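Local coordinates for prolyl oligopeptidase (Galerina marginata, PDB 5N4B), which cleaves peptide bonds after prolines and macrocyclises a ribosomally made precursor peptide on the way to the amanitin toxins, at residues A[132-146]-A[151-165]. The protein carries 1 engineered substitution. Numbering follows the deposited sequence. Where two conformers were deposited one is given.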
# COMPACT_ATOMS: atom_id res chain seq x y z
N PHE A 132 16.01 -0.71 -21.08
CA PHE A 132 17.09 -0.22 -20.25
C PHE A 132 17.34 -1.12 -19.05
O PHE A 132 18.48 -1.50 -18.77
CB PHE A 132 16.88 1.26 -19.78
CG PHE A 132 17.77 1.63 -18.68
CD1 PHE A 132 19.13 1.57 -18.83
CD2 PHE A 132 17.29 1.95 -17.42
CE1 PHE A 132 19.96 1.80 -17.79
CE2 PHE A 132 18.11 2.19 -16.39
CZ PHE A 132 19.45 2.14 -16.54
N PHE A 133 16.29 -1.52 -18.34
CA PHE A 133 16.49 -2.29 -17.12
C PHE A 133 15.34 -3.27 -16.97
O PHE A 133 14.18 -2.87 -16.75
CB PHE A 133 16.59 -1.38 -15.88
CG PHE A 133 16.90 -2.10 -14.62
CD1 PHE A 133 18.22 -2.40 -14.31
CD2 PHE A 133 15.92 -2.51 -13.75
CE1 PHE A 133 18.57 -3.07 -13.15
CE2 PHE A 133 16.31 -3.21 -12.57
CZ PHE A 133 17.63 -3.48 -12.33
N ASP A 134 15.66 -4.55 -17.11
CA ASP A 134 14.68 -5.64 -17.01
C ASP A 134 14.87 -6.34 -15.67
O ASP A 134 15.79 -7.16 -15.52
CB ASP A 134 14.84 -6.63 -18.16
CG ASP A 134 13.82 -7.73 -18.13
OD1 ASP A 134 13.11 -7.84 -17.12
OD2 ASP A 134 13.73 -8.50 -19.13
N PRO A 135 14.07 -6.04 -14.65
CA PRO A 135 14.33 -6.67 -13.35
C PRO A 135 14.14 -8.17 -13.37
O PRO A 135 14.60 -8.85 -12.43
CB PRO A 135 13.32 -5.98 -12.42
CG PRO A 135 12.56 -5.08 -13.17
CD PRO A 135 12.91 -5.15 -14.63
N ASN A 136 13.46 -8.72 -14.37
CA ASN A 136 13.27 -10.15 -14.39
C ASN A 136 14.59 -10.87 -14.57
O ASN A 136 14.64 -12.09 -14.34
CB ASN A 136 12.30 -10.54 -15.50
CG ASN A 136 10.93 -9.89 -15.35
OD1 ASN A 136 10.12 -10.32 -14.53
ND2 ASN A 136 10.67 -8.88 -16.13
N VAL A 137 15.64 -10.21 -15.05
CA VAL A 137 16.91 -10.92 -15.20
C VAL A 137 17.84 -10.75 -14.01
O VAL A 137 18.99 -11.21 -14.05
CB VAL A 137 17.61 -10.58 -16.51
CG1 VAL A 137 16.68 -10.81 -17.69
CG2 VAL A 137 18.10 -9.20 -16.52
N LEU A 138 17.37 -10.10 -12.93
CA LEU A 138 18.22 -9.99 -11.74
C LEU A 138 18.61 -11.37 -11.21
O LEU A 138 19.70 -11.54 -10.68
CB LEU A 138 17.50 -9.15 -10.68
CG LEU A 138 17.52 -7.65 -10.97
CD1 LEU A 138 16.48 -6.99 -10.10
CD2 LEU A 138 18.88 -7.02 -10.78
N ALA A 139 17.71 -12.34 -11.32
CA ALA A 139 18.01 -13.75 -11.08
C ALA A 139 17.29 -14.58 -12.13
O ALA A 139 16.08 -14.42 -12.33
CB ALA A 139 17.61 -14.19 -9.65
N ALA A 140 18.01 -15.54 -12.72
CA ALA A 140 17.43 -16.43 -13.73
C ALA A 140 16.23 -17.20 -13.20
O ALA A 140 15.33 -17.55 -13.98
CB ALA A 140 18.49 -17.43 -14.21
N ASP A 141 16.20 -17.50 -11.89
CA ASP A 141 15.10 -18.29 -11.34
C ASP A 141 13.96 -17.45 -10.77
O ASP A 141 13.06 -18.01 -10.13
CB ASP A 141 15.64 -19.25 -10.29
CG ASP A 141 16.32 -18.56 -9.13
OD1 ASP A 141 16.28 -17.31 -9.03
OD2 ASP A 141 16.94 -19.28 -8.33
N GLY A 142 13.97 -16.14 -11.01
CA GLY A 142 12.94 -15.27 -10.51
C GLY A 142 13.00 -15.03 -9.02
O GLY A 142 12.03 -14.52 -8.43
N SER A 143 14.10 -15.39 -8.37
CA SER A 143 14.18 -15.22 -6.93
C SER A 143 14.56 -13.79 -6.49
O SER A 143 14.65 -13.57 -5.29
CB SER A 143 15.15 -16.23 -6.32
OG SER A 143 16.45 -16.00 -6.73
N ALA A 144 14.75 -12.85 -7.40
CA ALA A 144 15.14 -11.47 -7.07
C ALA A 144 14.19 -10.49 -7.71
O ALA A 144 13.81 -10.64 -8.87
CB ALA A 144 16.50 -11.12 -7.61
N GLY A 145 13.80 -9.49 -6.95
CA GLY A 145 12.90 -8.47 -7.46
C GLY A 145 13.45 -7.10 -7.17
O GLY A 145 14.10 -6.87 -6.15
N MET A 146 13.15 -6.17 -8.07
CA MET A 146 13.47 -4.78 -7.86
C MET A 146 12.30 -4.15 -7.14
O MET A 146 11.17 -4.19 -7.63
CB MET A 146 13.72 -4.07 -9.18
CG MET A 146 14.13 -2.61 -8.97
SD MET A 146 14.17 -1.65 -10.46
CE MET A 146 12.42 -1.40 -10.73
N PHE A 151 16.63 7.35 -10.55
CA PHE A 151 17.69 7.94 -11.37
C PHE A 151 18.27 9.16 -10.67
O PHE A 151 17.57 9.93 -10.01
CB PHE A 151 17.13 8.39 -12.70
CG PHE A 151 16.84 7.28 -13.67
CD1 PHE A 151 17.82 6.66 -14.42
CD2 PHE A 151 15.53 6.89 -13.86
CE1 PHE A 151 17.51 5.67 -15.34
CE2 PHE A 151 15.24 5.90 -14.83
CZ PHE A 151 16.25 5.30 -15.53
N SER A 152 19.56 9.39 -10.92
CA SER A 152 20.20 10.60 -10.44
C SER A 152 19.66 11.82 -11.20
O SER A 152 19.20 11.71 -12.34
CB SER A 152 21.71 10.52 -10.59
OG SER A 152 22.09 10.31 -11.93
N PRO A 153 19.74 13.00 -10.57
CA PRO A 153 19.22 14.21 -11.20
C PRO A 153 19.88 14.50 -12.53
O PRO A 153 19.23 15.00 -13.44
CB PRO A 153 19.51 15.28 -10.14
CG PRO A 153 19.62 14.60 -8.90
CD PRO A 153 20.08 13.21 -9.16
N ASP A 154 21.17 14.18 -12.69
CA ASP A 154 21.87 14.42 -13.95
C ASP A 154 21.62 13.36 -14.99
O ASP A 154 22.15 13.48 -16.10
CB ASP A 154 23.36 14.65 -13.69
CG ASP A 154 24.12 13.43 -13.22
OD1 ASP A 154 23.54 12.36 -13.15
OD2 ASP A 154 25.37 13.57 -12.97
N GLY A 155 20.87 12.32 -14.66
CA GLY A 155 20.54 11.30 -15.63
C GLY A 155 21.64 10.32 -15.92
O GLY A 155 21.47 9.52 -16.85
N LYS A 156 22.76 10.38 -15.21
CA LYS A 156 23.90 9.52 -15.49
C LYS A 156 23.85 8.19 -14.79
O LYS A 156 24.47 7.24 -15.28
CB LYS A 156 25.22 10.23 -15.13
CG LYS A 156 25.43 11.46 -16.03
CD LYS A 156 26.75 12.24 -15.74
CE LYS A 156 28.00 11.47 -16.21
NZ LYS A 156 29.27 12.27 -16.03
N PHE A 157 23.13 8.07 -13.67
CA PHE A 157 23.15 6.87 -12.86
C PHE A 157 21.75 6.46 -12.49
O PHE A 157 20.82 7.27 -12.44
CB PHE A 157 24.01 7.01 -11.59
CG PHE A 157 25.47 7.13 -11.89
CD1 PHE A 157 26.16 6.05 -12.34
CD2 PHE A 157 26.09 8.35 -11.83
CE1 PHE A 157 27.51 6.15 -12.64
CE2 PHE A 157 27.45 8.44 -12.14
CZ PHE A 157 28.12 7.36 -12.54
N PHE A 158 21.60 5.16 -12.24
CA PHE A 158 20.35 4.54 -11.87
C PHE A 158 20.61 3.70 -10.63
O PHE A 158 21.38 2.74 -10.69
CB PHE A 158 19.86 3.67 -13.02
CG PHE A 158 18.58 2.88 -12.76
CD1 PHE A 158 17.35 3.53 -12.65
CD2 PHE A 158 18.59 1.50 -12.66
CE1 PHE A 158 16.20 2.82 -12.51
CE2 PHE A 158 17.42 0.80 -12.50
CZ PHE A 158 16.25 1.43 -12.39
N ALA A 159 19.99 4.06 -9.53
CA ALA A 159 20.10 3.31 -8.28
C ALA A 159 18.87 2.41 -8.15
O ALA A 159 17.76 2.84 -8.47
CB ALA A 159 20.19 4.25 -7.10
N TYR A 160 19.07 1.17 -7.74
CA TYR A 160 17.97 0.23 -7.70
C TYR A 160 18.11 -0.72 -6.53
O TYR A 160 19.20 -1.25 -6.29
CB TYR A 160 17.82 -0.55 -9.00
CG TYR A 160 19.04 -1.26 -9.49
CD1 TYR A 160 20.04 -0.55 -10.16
CD2 TYR A 160 19.18 -2.65 -9.44
CE1 TYR A 160 21.16 -1.19 -10.69
CE2 TYR A 160 20.31 -3.29 -10.00
CZ TYR A 160 21.27 -2.52 -10.64
OH TYR A 160 22.38 -3.14 -11.23
N ALA A 161 17.03 -0.91 -5.80
CA ALA A 161 16.98 -1.74 -4.61
C ALA A 161 16.46 -3.12 -4.98
O ALA A 161 15.40 -3.24 -5.63
CB ALA A 161 16.06 -1.10 -3.56
N VAL A 162 17.18 -4.14 -4.54
CA VAL A 162 16.89 -5.53 -4.90
C VAL A 162 16.65 -6.33 -3.63
O VAL A 162 17.42 -6.24 -2.67
CB VAL A 162 18.07 -6.11 -5.68
CG1 VAL A 162 17.79 -7.57 -6.02
CG2 VAL A 162 18.30 -5.28 -6.97
N SER A 163 15.60 -7.12 -3.65
CA SER A 163 15.27 -8.08 -2.60
C SER A 163 15.33 -9.48 -3.19
O SER A 163 15.15 -9.67 -4.40
CB SER A 163 13.88 -7.86 -2.02
OG SER A 163 13.87 -6.69 -1.23
N HIS A 164 15.63 -10.46 -2.35
CA HIS A 164 15.65 -11.87 -2.72
C HIS A 164 14.75 -12.66 -1.81
O HIS A 164 14.52 -12.29 -0.67
CB HIS A 164 17.07 -12.41 -2.54
CG HIS A 164 18.06 -11.76 -3.45
ND1 HIS A 164 18.35 -12.25 -4.70
CD2 HIS A 164 18.77 -10.62 -3.31
CE1 HIS A 164 19.23 -11.46 -5.28
NE2 HIS A 164 19.49 -10.46 -4.46
N LEU A 165 14.23 -13.78 -2.33
CA LEU A 165 13.45 -14.68 -1.51
C LEU A 165 14.24 -15.02 -0.27
O LEU A 165 15.44 -15.29 -0.32
CB LEU A 165 13.15 -15.95 -2.33
CG LEU A 165 12.22 -15.73 -3.54
CD1 LEU A 165 12.05 -17.06 -4.31
CD2 LEU A 165 10.86 -15.17 -3.13
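Two neighbouring blades of the beta-propeller domain meet here: strand 129-133 is the outermost strand of one four-stranded blade, while 144-151 and 157-164 form the first antiparallel hairpin of the next. Phe132 and Phe133, which share Leu110 as backbone partner in a classic beta bulge, both point their CB toward the second blade and start a chain of edge-to-face contacts. Phe132 turns its edge to Phe158, Phe132 CE2 lying 3.7 Å from Phe158 CG with the planes at 80°. With chi1 of 177°, CG trans to the backbone N, Phe158 in turn brings its CE2 over a face of Phe133, 3.6 Å from Phe133 CG. Phe133 then passes the pattern on, its CZ-CE1 edge covering the Tyr160 ring with Phe133 CZ 3.4 Å from Tyr160 CD2. Phe151 meets Phe132 obliquely, planes at 32°, and takes Phe158 CD1 over its ring centre; the bound peptide packs on its side chain and hydrogen-bonds to its backbone. Met146 makes an oblique Met-aromatic contact, Met146 SD 4.2 Å from Phe158 CZ, and crosses Tyr160 at its CB. Leu138 CD1 meets Val162 CG2 tip to tip. Within this part of the hairpin, Gly145 and Ser163 form a hydrogen-bonded pair, Gly145 N to Ser163 O and Ser163 N to Gly145 O both 2.9 Å, flanked by the non-hydrogen-bonded pairs Ala144-His164 and Met146-Val162. Ser163 OG bonds to the backbone O of the catalytic His699, so this end of the blade touches the hydrolase domain. Past the strand, Leu165 N donates to Ser143 O at 3.0 Å, while Asp141 OD1, in the type I turn 139-142, accepts from Ser143 N, an Asx turn, and from Ser143 OG, 2.7 Å away.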